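PDB 6FXW: putative ribose 5-phosphate isomerase from Leishmania infantum, which probably interconverts ribose 5-phosphate and ribulose 5-phosphate in the pentose phosphate pathway, as a type B isomerase of the LacAB/RpiB family. Local coordinates for residues R7-C12 / M37-S42; A59-E64 / N83-I88; T67-C72 / L111-R116; Y94-A99 / I123-E128; L101-N106 / T133-E138. All blocks are in the same frame, centred on the assembly; numbering follows the deposited sequence.

Contact 1. Residues R7-C12 / M37-S42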
# COMPACT_ATOMS: atom_id res chain seq x y z
N ARG A 7 -18.84 -20.78 1.55
CA ARG A 7 -19.62 -20.47 0.34
C ARG A 7 -19.48 -18.97 0.09
O ARG A 7 -19.85 -18.21 0.97
CB ARG A 7 -21.08 -20.80 0.46
CG ARG A 7 -21.27 -22.30 0.40
CD ARG A 7 -22.76 -22.64 0.62
NE ARG A 7 -23.69 -22.07 -0.31
CZ ARG A 7 -23.99 -22.62 -1.53
NH1 ARG A 7 -23.41 -23.76 -1.95
NH2 ARG A 7 -24.91 -22.10 -2.31
N VAL A 8 -18.91 -18.62 -1.06
CA VAL A 8 -18.47 -17.22 -1.33
C VAL A 8 -19.35 -16.64 -2.43
O VAL A 8 -19.44 -17.19 -3.57
CB VAL A 8 -16.99 -17.21 -1.73
CG1 VAL A 8 -16.62 -15.74 -2.09
CG2 VAL A 8 -16.10 -17.82 -0.65
N ALA A 9 -19.94 -15.49 -2.18
CA ALA A 9 -20.57 -14.69 -3.19
C ALA A 9 -19.62 -13.55 -3.63
O ALA A 9 -19.21 -12.77 -2.78
CB ALA A 9 -21.87 -14.09 -2.66
N LEU A 10 -19.37 -13.49 -4.91
CA LEU A 10 -18.45 -12.50 -5.49
C LEU A 10 -19.28 -11.54 -6.30
O LEU A 10 -19.93 -11.96 -7.29
CB LEU A 10 -17.41 -13.17 -6.40
CG LEU A 10 -16.57 -12.23 -7.24
CD1 LEU A 10 -15.62 -11.45 -6.36
CD2 LEU A 10 -15.73 -12.95 -8.31
N GLY A 11 -19.25 -10.26 -5.99
CA GLY A 11 -19.94 -9.23 -6.77
C GLY A 11 -18.98 -8.16 -7.22
O GLY A 11 -17.98 -7.89 -6.55
N CYS A 12 -19.27 -7.52 -8.30
CA CYS A 12 -18.42 -6.45 -8.72
C CYS A 12 -19.20 -5.56 -9.65
O CYS A 12 -20.33 -5.87 -10.04
CB CYS A 12 -17.14 -6.98 -9.39
SG CYS A 12 -17.55 -7.86 -10.94
N MET A 37 -19.98 -18.10 -6.19
CA MET A 37 -21.10 -17.65 -7.00
C MET A 37 -20.84 -16.24 -7.50
O MET A 37 -20.62 -15.33 -6.68
CB MET A 37 -22.39 -17.62 -6.14
CG MET A 37 -22.89 -18.98 -5.75
SD MET A 37 -23.89 -19.00 -4.22
CE MET A 37 -22.66 -18.71 -2.99
N TYR A 38 -20.89 -15.98 -8.81
CA TYR A 38 -20.65 -14.69 -9.38
C TYR A 38 -21.88 -13.89 -9.54
O TYR A 38 -22.83 -14.40 -10.22
CB TYR A 38 -19.93 -14.83 -10.73
CG TYR A 38 -19.68 -13.53 -11.41
CD1 TYR A 38 -18.83 -12.58 -10.86
CD2 TYR A 38 -20.32 -13.16 -12.62
CE1 TYR A 38 -18.62 -11.39 -11.41
CE2 TYR A 38 -20.09 -11.97 -13.21
CZ TYR A 38 -19.17 -11.03 -12.64
OH TYR A 38 -19.00 -9.86 -13.24
N MET A 39 -21.96 -12.74 -8.93
CA MET A 39 -23.09 -11.90 -9.04
C MET A 39 -22.86 -10.58 -9.43
O MET A 39 -23.63 -9.75 -9.03
CB MET A 39 -23.90 -11.83 -7.70
CG MET A 39 -23.61 -12.91 -6.72
SD MET A 39 -24.57 -12.70 -5.25
CE MET A 39 -24.85 -14.42 -5.05
N GLY A 40 -21.85 -10.34 -10.22
CA GLY A 40 -21.63 -9.12 -10.94
C GLY A 40 -22.14 -9.19 -12.31
O GLY A 40 -22.85 -10.17 -12.64
N PRO A 41 -21.82 -8.19 -13.16
CA PRO A 41 -22.28 -8.11 -14.48
C PRO A 41 -21.75 -9.21 -15.40
O PRO A 41 -20.59 -9.61 -15.31
CB PRO A 41 -21.83 -6.76 -14.99
CG PRO A 41 -20.65 -6.33 -14.13
CD PRO A 41 -20.87 -7.05 -12.86
N SER A 42 -22.65 -9.72 -16.25
CA SER A 42 -22.27 -10.76 -17.22
C SER A 42 -22.33 -10.17 -18.60
O SER A 42 -22.59 -10.83 -19.54
CB SER A 42 -23.16 -12.01 -17.07
OG SER A 42 -22.69 -12.78 -15.94
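Three backbone hydrogen bonds join strand 7-12 to 37-42 in parallel. Met37 N gives to Val8 O, Leu10 N to Met37 O at 2.8 Å, and Met39 N to Leu10 O. All are close to straight and meet the carbonyls nearly along the C=O axis. Ala9 pairs with Met37 and Leu10 with Tyr38.

Sulfur makes several of the side-chain contacts. Cys12 SG lies at the edge of the Tyr38 ring, 3.4 Å from Tyr38 OH, a sulfur-aromatic contact. Tyr38 CG is anti to the backbone N (chi1 179°), which carries the ring along Leu10 toward Cys12. Tyr38 OH then donates to Pro41 O at 2.6 Å, on a lone pair of that carbonyl. Gly40 N sits over the centre of one ring face. Met37 bends at its last torsion and brings CE to 3.6 Å from Val8 O.

An apolar pair lies on each face. Leu10 CD2 meets Tyr38 CD1, and on the other face Ala9 CB meets Met39 CE at 3.8 Å. Helix 20-29 packs on Leu10 and Tyr38, helix 49-61 on Ala9 and Met39. With helix 20-29 as the connection, the two strands form the first beta-alpha-beta unit of a Rossmann-like parallel sheet.

Contact 2. Residues A59-E64 / N83-I88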
# COMPACT_ATOMS: atom_id res chain seq x y z
N ALA A 59 -27.51 -12.25 -0.50
CA ALA A 59 -27.10 -13.68 -0.49
C ALA A 59 -26.65 -14.14 0.86
O ALA A 59 -26.97 -15.25 1.30
CB ALA A 59 -26.04 -13.95 -1.53
N ILE A 60 -25.84 -13.33 1.53
CA ILE A 60 -25.39 -13.67 2.86
C ILE A 60 -26.55 -13.69 3.87
O ILE A 60 -26.70 -14.65 4.64
CB ILE A 60 -24.28 -12.73 3.31
CG1 ILE A 60 -23.05 -12.93 2.42
CG2 ILE A 60 -23.93 -12.90 4.75
CD1 ILE A 60 -22.01 -11.83 2.50
N LEU A 61 -27.37 -12.65 3.84
CA LEU A 61 -28.44 -12.56 4.80
C LEU A 61 -29.50 -13.70 4.68
O LEU A 61 -30.10 -14.07 5.69
CB LEU A 61 -29.10 -11.19 4.71
CG LEU A 61 -28.13 -10.09 5.19
CD1 LEU A 61 -28.74 -8.75 4.83
CD2 LEU A 61 -27.76 -10.14 6.64
N LYS A 62 -29.65 -14.19 3.47
CA LYS A 62 -30.60 -15.29 3.21
C LYS A 62 -29.93 -16.64 3.39
O LYS A 62 -30.64 -17.65 3.17
CB LYS A 62 -31.06 -15.23 1.79
CG LYS A 62 -31.94 -14.09 1.44
CD LYS A 62 -32.46 -14.35 -0.01
CE LYS A 62 -31.43 -14.83 -1.06
NZ LYS A 62 -31.87 -14.46 -2.49
N GLY A 63 -28.65 -16.70 3.71
CA GLY A 63 -27.95 -17.97 3.88
C GLY A 63 -27.62 -18.70 2.63
O GLY A 63 -27.34 -19.94 2.69
N GLU A 64 -27.57 -18.02 1.49
CA GLU A 64 -27.12 -18.61 0.28
C GLU A 64 -25.58 -18.58 0.18
O GLU A 64 -25.00 -19.37 -0.52
CB GLU A 64 -27.71 -17.98 -0.99
CG GLU A 64 -29.20 -18.13 -1.17
CD GLU A 64 -29.67 -19.59 -1.36
OE1 GLU A 64 -30.95 -19.81 -1.20
OE2 GLU A 64 -28.81 -20.45 -1.59
N ASN A 83 -21.97 -1.90 3.98
CA ASN A 83 -22.16 -1.59 5.40
C ASN A 83 -23.52 -0.97 5.71
O ASN A 83 -23.92 -0.92 6.87
CB ASN A 83 -21.01 -0.78 5.99
CG ASN A 83 -19.80 -1.62 6.30
OD1 ASN A 83 -19.90 -2.62 7.02
ND2 ASN A 83 -18.62 -1.22 5.78
N LYS A 84 -24.23 -0.53 4.71
CA LYS A 84 -25.60 -0.03 4.92
C LYS A 84 -26.60 -1.12 5.18
O LYS A 84 -27.70 -0.86 5.67
CB LYS A 84 -26.09 0.83 3.78
CG LYS A 84 -25.30 2.14 3.62
CD LYS A 84 -25.16 3.01 4.85
CE LYS A 84 -24.35 4.24 4.60
NZ LYS A 84 -24.46 5.08 5.86
N PHE A 85 -26.25 -2.35 4.92
CA PHE A 85 -27.10 -3.50 5.27
C PHE A 85 -27.00 -3.87 6.66
O PHE A 85 -25.97 -4.15 7.18
CB PHE A 85 -26.81 -4.72 4.37
CG PHE A 85 -27.43 -4.62 3.05
CD1 PHE A 85 -26.89 -3.90 1.98
CD2 PHE A 85 -28.59 -5.34 2.80
CE1 PHE A 85 -27.56 -3.81 0.78
CE2 PHE A 85 -29.22 -5.27 1.55
CZ PHE A 85 -28.72 -4.52 0.57
N ARG A 86 -28.18 -3.97 7.31
CA ARG A 86 -28.21 -4.48 8.65
C ARG A 86 -27.67 -5.89 8.74
O ARG A 86 -28.06 -6.74 7.95
CB ARG A 86 -29.69 -4.45 9.13
CG ARG A 86 -29.92 -4.99 10.52
CD ARG A 86 -31.40 -4.82 10.94
NE ARG A 86 -31.61 -5.23 12.33
CZ ARG A 86 -32.10 -6.42 12.72
NH1 ARG A 86 -32.26 -6.66 14.02
NH2 ARG A 86 -32.44 -7.37 11.84
N GLY A 87 -26.80 -6.16 9.66
CA GLY A 87 -26.27 -7.47 9.91
C GLY A 87 -24.95 -7.76 9.16
O GLY A 87 -24.46 -8.85 9.26
N ILE A 88 -24.52 -6.81 8.31
CA ILE A 88 -23.30 -7.00 7.52
C ILE A 88 -22.21 -6.10 7.99
O ILE A 88 -22.42 -4.91 8.26
CB ILE A 88 -23.57 -6.65 6.06
CG1 ILE A 88 -24.58 -7.60 5.40
CG2 ILE A 88 -22.31 -6.54 5.14
CD1 ILE A 88 -24.09 -9.00 5.25
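The chain leaves helix 49-61 at Gly63 with positive phi (75°), while 85-88 makes a type II beta turn closed by Ile88 N to Phe85 O. The helix end is a Schellman motif: Glu64 N returns to Ala59 O at 2.8 Å and Gly63 N to Ile60 O. This capped end packs against the loop between helix 76-83 and strand 90-92.

The contact between them is apolar. Leu61 carries most of it. Its CG is anti to the carbonyl carbon (chi1 -68°), and both methyls rest on Arg86 O, CD2 at 3.7 Å. CD1 also meets Phe85 CD2 at 4.0 Å, obliquely to the ring, and CD2 also touches Ile88 CD1. Gly87, at phi 93°, takes the third turn position, where positive phi is expected.

Ile60 and Ile88 both reach Ile110 of strand 110-114 and so link the contact to the sheet. On the side of the second subunit, Lys84 NZ bonds to Asn83 O and Ile88 O of that subunit and makes a salt bridge with its Glu152. Ile88 bends at both torsions, so that its CD1 touches both helix side chains, 4.1 Å from Leu61 CD2 and 3.9 Å from Ile60 CG2.

Contact 3. Residues T67-C72 / L111-R116. With SO4 (sulfate ion), chain B.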
# COMPACT_ATOMS: atom_id res chain seq x y z
N THR A 67 -19.99 -15.83 3.04
CA THR A 67 -19.00 -14.72 3.02
C THR A 67 -19.08 -14.08 1.66
O THR A 67 -19.58 -14.70 0.68
CB THR A 67 -17.57 -15.16 3.45
OG1 THR A 67 -16.63 -14.07 3.30
CG2 THR A 67 -17.06 -16.24 2.61
N GLY A 68 -18.68 -12.83 1.53
CA GLY A 68 -18.75 -12.17 0.29
C GLY A 68 -17.45 -11.48 -0.09
O GLY A 68 -16.64 -11.16 0.82
N ILE A 69 -17.25 -11.28 -1.37
CA ILE A 69 -16.15 -10.44 -1.88
C ILE A 69 -16.78 -9.44 -2.80
O ILE A 69 -17.48 -9.85 -3.74
CB ILE A 69 -15.12 -11.32 -2.58
CG1 ILE A 69 -14.54 -12.35 -1.60
CG2 ILE A 69 -14.03 -10.44 -3.12
CD1 ILE A 69 -13.58 -13.36 -2.26
N LEU A 70 -16.52 -8.15 -2.65
CA LEU A 70 -17.04 -7.10 -3.48
C LEU A 70 -15.87 -6.31 -4.09
O LEU A 70 -14.94 -5.95 -3.38
CB LEU A 70 -17.94 -6.17 -2.70
CG LEU A 70 -19.28 -6.76 -2.29
CD1 LEU A 70 -20.02 -5.81 -1.38
CD2 LEU A 70 -20.09 -7.04 -3.52
N VAL A 71 -15.93 -6.10 -5.39
CA VAL A 71 -14.82 -5.51 -6.17
C VAL A 71 -15.37 -4.31 -6.95
O VAL A 71 -16.33 -4.42 -7.73
CB VAL A 71 -14.20 -6.52 -7.09
CG1 VAL A 71 -12.89 -5.94 -7.63
CG2 VAL A 71 -13.98 -7.86 -6.51
N CYS A 72 -14.77 -3.15 -6.75
CA CYS A 72 -15.02 -1.93 -7.57
C CYS A 72 -13.68 -1.35 -7.95
O CYS A 72 -12.63 -2.00 -7.73
CB CYS A 72 -16.04 -0.94 -7.00
SG CYS A 72 -15.53 -0.16 -5.49
N LEU A 111 -15.37 -8.93 2.20
CA LEU A 111 -14.09 -8.36 1.81
C LEU A 111 -14.40 -7.40 0.67
O LEU A 111 -14.95 -7.82 -0.37
CB LEU A 111 -13.20 -9.45 1.35
CG LEU A 111 -11.95 -9.07 0.55
CD1 LEU A 111 -10.99 -8.20 1.42
CD2 LEU A 111 -11.30 -10.34 0.01
N CYS A 112 -13.92 -6.14 0.75
CA CYS A 112 -14.05 -5.16 -0.32
C CYS A 112 -12.65 -4.81 -0.84
O CYS A 112 -11.77 -4.54 -0.06
CB CYS A 112 -14.73 -3.93 0.18
SG CYS A 112 -16.42 -4.22 0.75
N ILE A 113 -12.47 -4.96 -2.13
CA ILE A 113 -11.18 -4.71 -2.78
C ILE A 113 -11.34 -3.80 -4.01
O ILE A 113 -12.43 -3.75 -4.69
CB ILE A 113 -10.47 -5.98 -3.17
CG1 ILE A 113 -11.37 -6.83 -4.02
CG2 ILE A 113 -10.06 -6.71 -1.91
CD1 ILE A 113 -10.63 -8.12 -4.55
N GLY A 114 -10.24 -3.14 -4.44
CA GLY A 114 -10.19 -2.33 -5.62
C GLY A 114 -9.31 -2.90 -6.66
O GLY A 114 -8.14 -3.21 -6.37
N VAL A 115 -9.83 -3.10 -7.84
CA VAL A 115 -9.04 -3.65 -8.93
C VAL A 115 -8.24 -2.57 -9.66
O VAL A 115 -7.26 -2.91 -10.37
CB VAL A 115 -10.02 -4.34 -9.87
CG1 VAL A 115 -10.97 -3.43 -10.57
CG2 VAL A 115 -9.37 -5.28 -10.83
N ARG A 116 -8.54 -1.28 -9.48
CA ARG A 116 -7.74 -0.22 -10.07
C ARG A 116 -6.66 0.26 -9.09
O ARG A 116 -5.76 1.04 -9.50
CB ARG A 116 -8.60 0.97 -10.49
CG ARG A 116 -9.60 0.60 -11.55
CD ARG A 116 -10.50 1.78 -11.82
NE ARG A 116 -11.50 1.41 -12.82
CZ ARG A 116 -12.59 2.07 -13.02
NH1 ARG A 116 -12.97 3.03 -12.19
NH2 ARG A 116 -13.37 1.69 -14.02
S SO4 B . -16.10 4.79 -13.84
O1 SO4 B . -15.61 5.78 -14.88
O2 SO4 B . -15.79 3.43 -14.27
O3 SO4 B . -15.29 5.22 -12.58
O4 SO4 B . -17.52 5.01 -13.74
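Ile113 leaves strand 110-114 on the same face as Val71, its partner in register on strand 67-72. Its CB carries CG1 in the crowded position between the backbone N and the carbonyl carbon (chi1 54°). That turns CG1 toward the neighbouring strand, where it lies 3.7 Å from Leu70 O and 3.8 Å from Val71 CG2. CD1 continues outward, anti along the chain, and stays 3.9 Å from Val71 CG2. The two side chains lie side by side and point the same way. CD1 also packs on Ile123 and CG2 on Ile126, both of helix 120-131.

The strands are parallel, 21° apart, and sit centrally in the Rossmann-like sheet of the RpiB fold. Five backbone hydrogen bonds link them, from Leu111 N to Gly68 O through to Val115 N to Cys72 O. Four run nearly along the C=O axis; Leu111 N instead meets Gly68 O from above the carbonyl plane. Leu111 CD2 repeats the side-by-side packing against Ile69. On the other face Leu70, Cys72 and Cys112 meet Met78 of helix 76-83.

Beyond the strand end, Arg116 extends from CG to NE. Its guanidinium meets a sulfate edge-on: NH2 donates to sulfate O2 at 3.0 Å and NH1 to sulfate O3 at 3.2 Å. His14, with Arg140 and Arg144 of the second subunit, also binds this ion, which probably came from the crystallisation liquor.

Contact 4. Residues Y94-A99 / I123-E128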
# COMPACT_ATOMS: atom_id res chain seq x y z
N TYR A 94 -6.50 -4.03 1.51
CA TYR A 94 -5.56 -3.78 0.43
C TYR A 94 -4.22 -4.46 0.64
O TYR A 94 -3.31 -4.23 -0.16
CB TYR A 94 -5.33 -2.26 0.35
CG TYR A 94 -4.78 -1.63 1.58
CD1 TYR A 94 -5.65 -1.19 2.56
CD2 TYR A 94 -3.46 -1.48 1.78
CE1 TYR A 94 -5.14 -0.58 3.71
CE2 TYR A 94 -2.96 -0.96 3.00
CZ TYR A 94 -3.87 -0.52 3.92
OH TYR A 94 -3.36 0.07 5.10
N ASP A 95 -4.09 -5.25 1.67
CA ASP A 95 -2.90 -6.01 1.91
C ASP A 95 -3.19 -7.16 2.84
O ASP A 95 -4.32 -7.40 3.29
CB ASP A 95 -1.79 -5.07 2.43
CG ASP A 95 -1.92 -4.84 3.87
OD1 ASP A 95 -3.01 -4.79 4.48
OD2 ASP A 95 -0.84 -4.76 4.50
N HIS A 96 -2.14 -7.90 3.20
CA HIS A 96 -2.27 -9.08 4.05
C HIS A 96 -2.73 -8.69 5.44
O HIS A 96 -3.59 -9.41 6.08
CB HIS A 96 -0.91 -9.79 4.11
CG HIS A 96 -0.93 -11.10 4.80
ND1 HIS A 96 -1.06 -12.28 4.10
CD2 HIS A 96 -0.83 -11.43 6.11
CE1 HIS A 96 -0.93 -13.29 4.97
NE2 HIS A 96 -0.85 -12.80 6.21
N VAL A 97 -2.17 -7.64 6.02
CA VAL A 97 -2.49 -7.34 7.38
C VAL A 97 -3.94 -6.86 7.54
O VAL A 97 -4.64 -7.28 8.48
CB VAL A 97 -1.53 -6.26 7.90
CG1 VAL A 97 -2.05 -5.64 9.19
CG2 VAL A 97 -0.16 -6.90 8.07
N THR A 98 -4.43 -6.03 6.63
CA THR A 98 -5.82 -5.63 6.68
C THR A 98 -6.76 -6.81 6.45
O THR A 98 -7.75 -6.96 7.16
CB THR A 98 -6.16 -4.48 5.72
OG1 THR A 98 -5.68 -4.77 4.39
CG2 THR A 98 -5.50 -3.20 6.20
N ALA A 99 -6.37 -7.68 5.52
CA ALA A 99 -7.20 -8.91 5.36
C ALA A 99 -7.27 -9.72 6.60
O ALA A 99 -8.36 -10.17 7.03
CB ALA A 99 -6.66 -9.74 4.22
N ILE A 123 -4.20 -8.98 -4.66
CA ILE A 123 -5.58 -9.48 -4.50
C ILE A 123 -5.58 -10.97 -4.16
O ILE A 123 -6.35 -11.37 -3.28
CB ILE A 123 -6.38 -9.19 -5.75
CG1 ILE A 123 -6.66 -7.68 -5.87
CG2 ILE A 123 -7.71 -9.97 -5.84
CD1 ILE A 123 -7.25 -7.21 -7.15
N ARG A 124 -4.71 -11.76 -4.74
CA ARG A 124 -4.64 -13.19 -4.40
C ARG A 124 -4.38 -13.39 -2.90
O ARG A 124 -5.09 -14.14 -2.19
CB ARG A 124 -3.59 -13.89 -5.24
CG ARG A 124 -3.64 -15.39 -4.99
CD ARG A 124 -2.47 -16.14 -5.62
NE ARG A 124 -2.23 -15.85 -6.98
CZ ARG A 124 -2.88 -16.42 -8.02
NH1 ARG A 124 -3.87 -17.35 -7.88
NH2 ARG A 124 -2.55 -16.03 -9.21
N ASP A 125 -3.35 -12.69 -2.38
CA ASP A 125 -3.03 -12.79 -0.97
C ASP A 125 -4.12 -12.32 -0.08
O ASP A 125 -4.43 -12.91 0.95
CB ASP A 125 -1.73 -12.00 -0.68
CG ASP A 125 -1.39 -11.87 0.83
OD1 ASP A 125 -1.35 -12.88 1.53
OD2 ASP A 125 -0.99 -10.72 1.12
N ILE A 126 -4.78 -11.22 -0.46
CA ILE A 126 -5.87 -10.68 0.34
C ILE A 126 -6.99 -11.74 0.46
O ILE A 126 -7.53 -11.99 1.56
CB ILE A 126 -6.42 -9.38 -0.24
CG1 ILE A 126 -5.40 -8.22 -0.20
CG2 ILE A 126 -7.72 -8.96 0.42
CD1 ILE A 126 -5.77 -6.99 -1.01
N ILE A 127 -7.38 -12.29 -0.70
CA ILE A 127 -8.47 -13.26 -0.73
C ILE A 127 -8.13 -14.47 0.08
O ILE A 127 -8.95 -14.89 0.93
CB ILE A 127 -8.83 -13.55 -2.19
CG1 ILE A 127 -9.53 -12.39 -2.85
CG2 ILE A 127 -9.75 -14.77 -2.28
CD1 ILE A 127 -9.84 -12.54 -4.37
N GLU A 128 -6.94 -15.05 -0.16
CA GLU A 128 -6.58 -16.25 0.57
C GLU A 128 -6.53 -16.02 2.07
O GLU A 128 -7.05 -16.81 2.83
CB GLU A 128 -5.25 -16.74 0.10
CG GLU A 128 -5.30 -17.34 -1.27
CD GLU A 128 -4.02 -17.89 -1.86
OE1 GLU A 128 -2.95 -17.63 -1.26
OE2 GLU A 128 -4.11 -18.48 -2.99
O HOH W 1 -0.01 -8.04 0.96
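His96 ND1 donates to Asp125 OD1 at 2.7 Å, a His-carboxylate bond between the first turn of helix 96-104 and helix 120-131. The bond is nearly straight and uses the syn lone pair of OD1. The oxygen lies in the imidazole plane, and ring and carboxylate are only 14° apart. The negative charge probably stabilises the proton on ND1. A water bridges the same two residues by other atoms, accepting from the backbone His96 N and donating to Asp125 OD2. Beside this pair, Ile126 CD1 presses on Tyr94 C at 3.4 Å, and Ala99 CB meets Ile126 CG2.

Further out, Asp95 is the N-cap that fixes the helix start. Its OD1 accepts from Thr98 N, above the carboxylate plane. The His96 ring stacks on His96 of the fourth subunit, and the Tyr94 ring on Tyr94 of the second, so the helix start lies at two subunit interfaces. Thr98 OG1 meets the anti lone pair of Asp95 OD1 at 2.7 Å and itself accepts from Tyr94 N.

Contact 5. Residues L101-N106 / T133-E138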
# COMPACT_ATOMS: atom_id res chain seq x y z
N LEU A 101 -6.63 -8.82 9.88
CA LEU A 101 -7.30 -8.13 11.01
C LEU A 101 -8.78 -7.84 10.79
O LEU A 101 -9.56 -7.86 11.75
CB LEU A 101 -6.54 -6.90 11.37
CG LEU A 101 -5.14 -7.15 11.87
CD1 LEU A 101 -4.38 -5.89 12.18
CD2 LEU A 101 -5.15 -8.01 13.13
N SER A 102 -9.23 -7.75 9.52
CA SER A 102 -10.63 -7.55 9.19
C SER A 102 -11.42 -8.78 9.70
O SER A 102 -12.58 -8.63 10.04
CB SER A 102 -10.89 -7.41 7.74
OG SER A 102 -10.70 -8.58 7.02
N ARG A 103 -10.77 -9.95 9.71
CA ARG A 103 -11.35 -11.18 10.24
C ARG A 103 -11.07 -11.34 11.74
O ARG A 103 -12.00 -11.52 12.53
CB ARG A 103 -10.80 -12.36 9.46
CG ARG A 103 -11.16 -12.38 7.98
CD ARG A 103 -12.64 -12.56 7.69
NE ARG A 103 -13.04 -13.81 8.26
CZ ARG A 103 -14.01 -14.04 9.14
NH1 ARG A 103 -14.88 -13.11 9.53
NH2 ARG A 103 -14.13 -15.25 9.69
N GLN A 104 -9.80 -11.22 12.15
CA GLN A 104 -9.41 -11.43 13.59
C GLN A 104 -10.11 -10.52 14.52
O GLN A 104 -10.57 -10.90 15.62
CB GLN A 104 -7.91 -11.36 13.74
CG GLN A 104 -7.16 -12.53 13.18
CD GLN A 104 -5.74 -12.59 13.58
OE1 GLN A 104 -5.06 -11.60 13.67
NE2 GLN A 104 -5.30 -13.79 13.87
N HIS A 105 -10.19 -9.24 14.12
CA HIS A 105 -10.76 -8.21 14.99
C HIS A 105 -12.16 -7.87 14.62
O HIS A 105 -13.04 -7.83 15.48
CB HIS A 105 -9.89 -6.94 14.93
CG HIS A 105 -8.57 -7.12 15.56
ND1 HIS A 105 -7.62 -6.10 15.54
CD2 HIS A 105 -7.98 -8.19 16.14
CE1 HIS A 105 -6.52 -6.55 16.12
NE2 HIS A 105 -6.70 -7.81 16.50
N ASN A 106 -12.43 -7.58 13.35
CA ASN A 106 -13.73 -7.06 12.97
C ASN A 106 -14.74 -8.13 12.51
O ASN A 106 -15.90 -7.80 12.33
CB ASN A 106 -13.60 -6.02 11.87
CG ASN A 106 -12.52 -4.99 12.14
OD1 ASN A 106 -11.45 -5.10 11.54
ND2 ASN A 106 -12.73 -4.08 13.10
N THR A 133 -8.88 -16.85 7.74
CA THR A 133 -8.61 -16.27 9.03
C THR A 133 -9.92 -16.25 9.83
O THR A 133 -10.96 -15.84 9.39
CB THR A 133 -7.98 -14.85 8.93
OG1 THR A 133 -6.81 -14.89 8.14
CG2 THR A 133 -7.64 -14.29 10.30
N GLU A 134 -9.82 -16.73 11.08
CA GLU A 134 -10.96 -16.72 12.00
C GLU A 134 -10.92 -15.60 12.99
O GLU A 134 -9.81 -15.07 13.28
CB GLU A 134 -11.01 -18.06 12.74
CG GLU A 134 -11.58 -19.17 11.82
CD GLU A 134 -13.02 -18.92 11.35
OE1 GLU A 134 -13.29 -18.31 10.23
OE2 GLU A 134 -13.92 -19.33 12.13
N PRO A 135 -12.08 -15.20 13.53
CA PRO A 135 -12.13 -14.16 14.53
C PRO A 135 -11.46 -14.59 15.83
O PRO A 135 -11.54 -15.77 16.20
CB PRO A 135 -13.60 -13.87 14.69
CG PRO A 135 -14.31 -15.08 14.16
CD PRO A 135 -13.42 -15.75 13.23
N LEU A 136 -10.73 -13.71 16.46
CA LEU A 136 -9.84 -14.05 17.63
C LEU A 136 -10.82 -14.17 18.76
O LEU A 136 -11.87 -13.53 18.77
CB LEU A 136 -8.83 -12.97 17.98
CG LEU A 136 -7.58 -12.98 17.14
CD1 LEU A 136 -6.73 -11.79 17.50
CD2 LEU A 136 -6.77 -14.26 17.19
N ALA A 137 -10.43 -15.05 19.69
CA ALA A 137 -11.24 -15.35 20.86
C ALA A 137 -11.19 -14.28 21.94
O ALA A 137 -12.18 -14.19 22.69
CB ALA A 137 -10.81 -16.71 21.42
N GLU A 138 -10.12 -13.48 22.08
CA GLU A 138 -10.25 -12.33 23.02
C GLU A 138 -11.48 -11.41 22.77
O GLU A 138 -11.83 -10.83 21.58
CB GLU A 138 -8.98 -11.52 23.37
CG GLU A 138 -9.25 -10.19 24.16
CD GLU A 138 -9.37 -10.19 25.71
OE1 GLU A 138 -9.76 -9.16 26.27
OE2 GLU A 138 -9.04 -11.17 26.39
O HOH W 2 -7.36 -15.94 13.91
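Leu136 N donates to Gln104 O at 2.9 Å, almost straight and on a lone pair of the carbonyl. Arg103 adds a looser grip. Its chain folds at chi2 and chi3, so that NE and NH2 both give weak bonds to Thr133 O. NH2 also forms a salt bridge with Glu134 OE1 at 3.2 Å, its hydrogen bond weak and bent; the oxygen lies at the guanidinium edge, planes 54° apart. The remaining nitrogen, NH1, bonds to Asn107 OD1. A water accepts from Gln104 NE2 and donates to Glu134 O. Gln104 OE1 accepts from Gln100 NE2.

These bonds tie the C-terminal end of helix 96-104 to the link between helix 120-131 and the final helix 139-155, whose N-cap position Glu138 holds.

Packing surrounds them. Gln104 runs across the loop, its CG 3.4 Å from Thr133 CG2 and its CB 3.8 Å from Leu136 CG. Leu136 CD1 reaches the edge of the His105 ring, 4.0 Å from His105 CD2, while Leu101 CD2 sits over one face of that ring.

In the fold
From the N terminus, contact 1 closes first, joining strands 6-12 and 33-38 across the loop that holds helix 20-29. Contact 2 opens only after that, at the end of helix 49-61. It crosses contact 3, because strand 67-72 lies inside the loop that 83-88 closes. Contact 3 brings strand 110-114 beside strand 67-72, while strand 6-12 flanks strand 67-72 on its other edge, joining contacts 1 and 3 in one sheet. Contacts 4 and 5 both start on helix 96-104 and cross contact 3. They also cross each other, tying that helix to helix 120-131 and then to the loop before helix 139-155. Contacts 2, 4 and 5 all touch the second subunit.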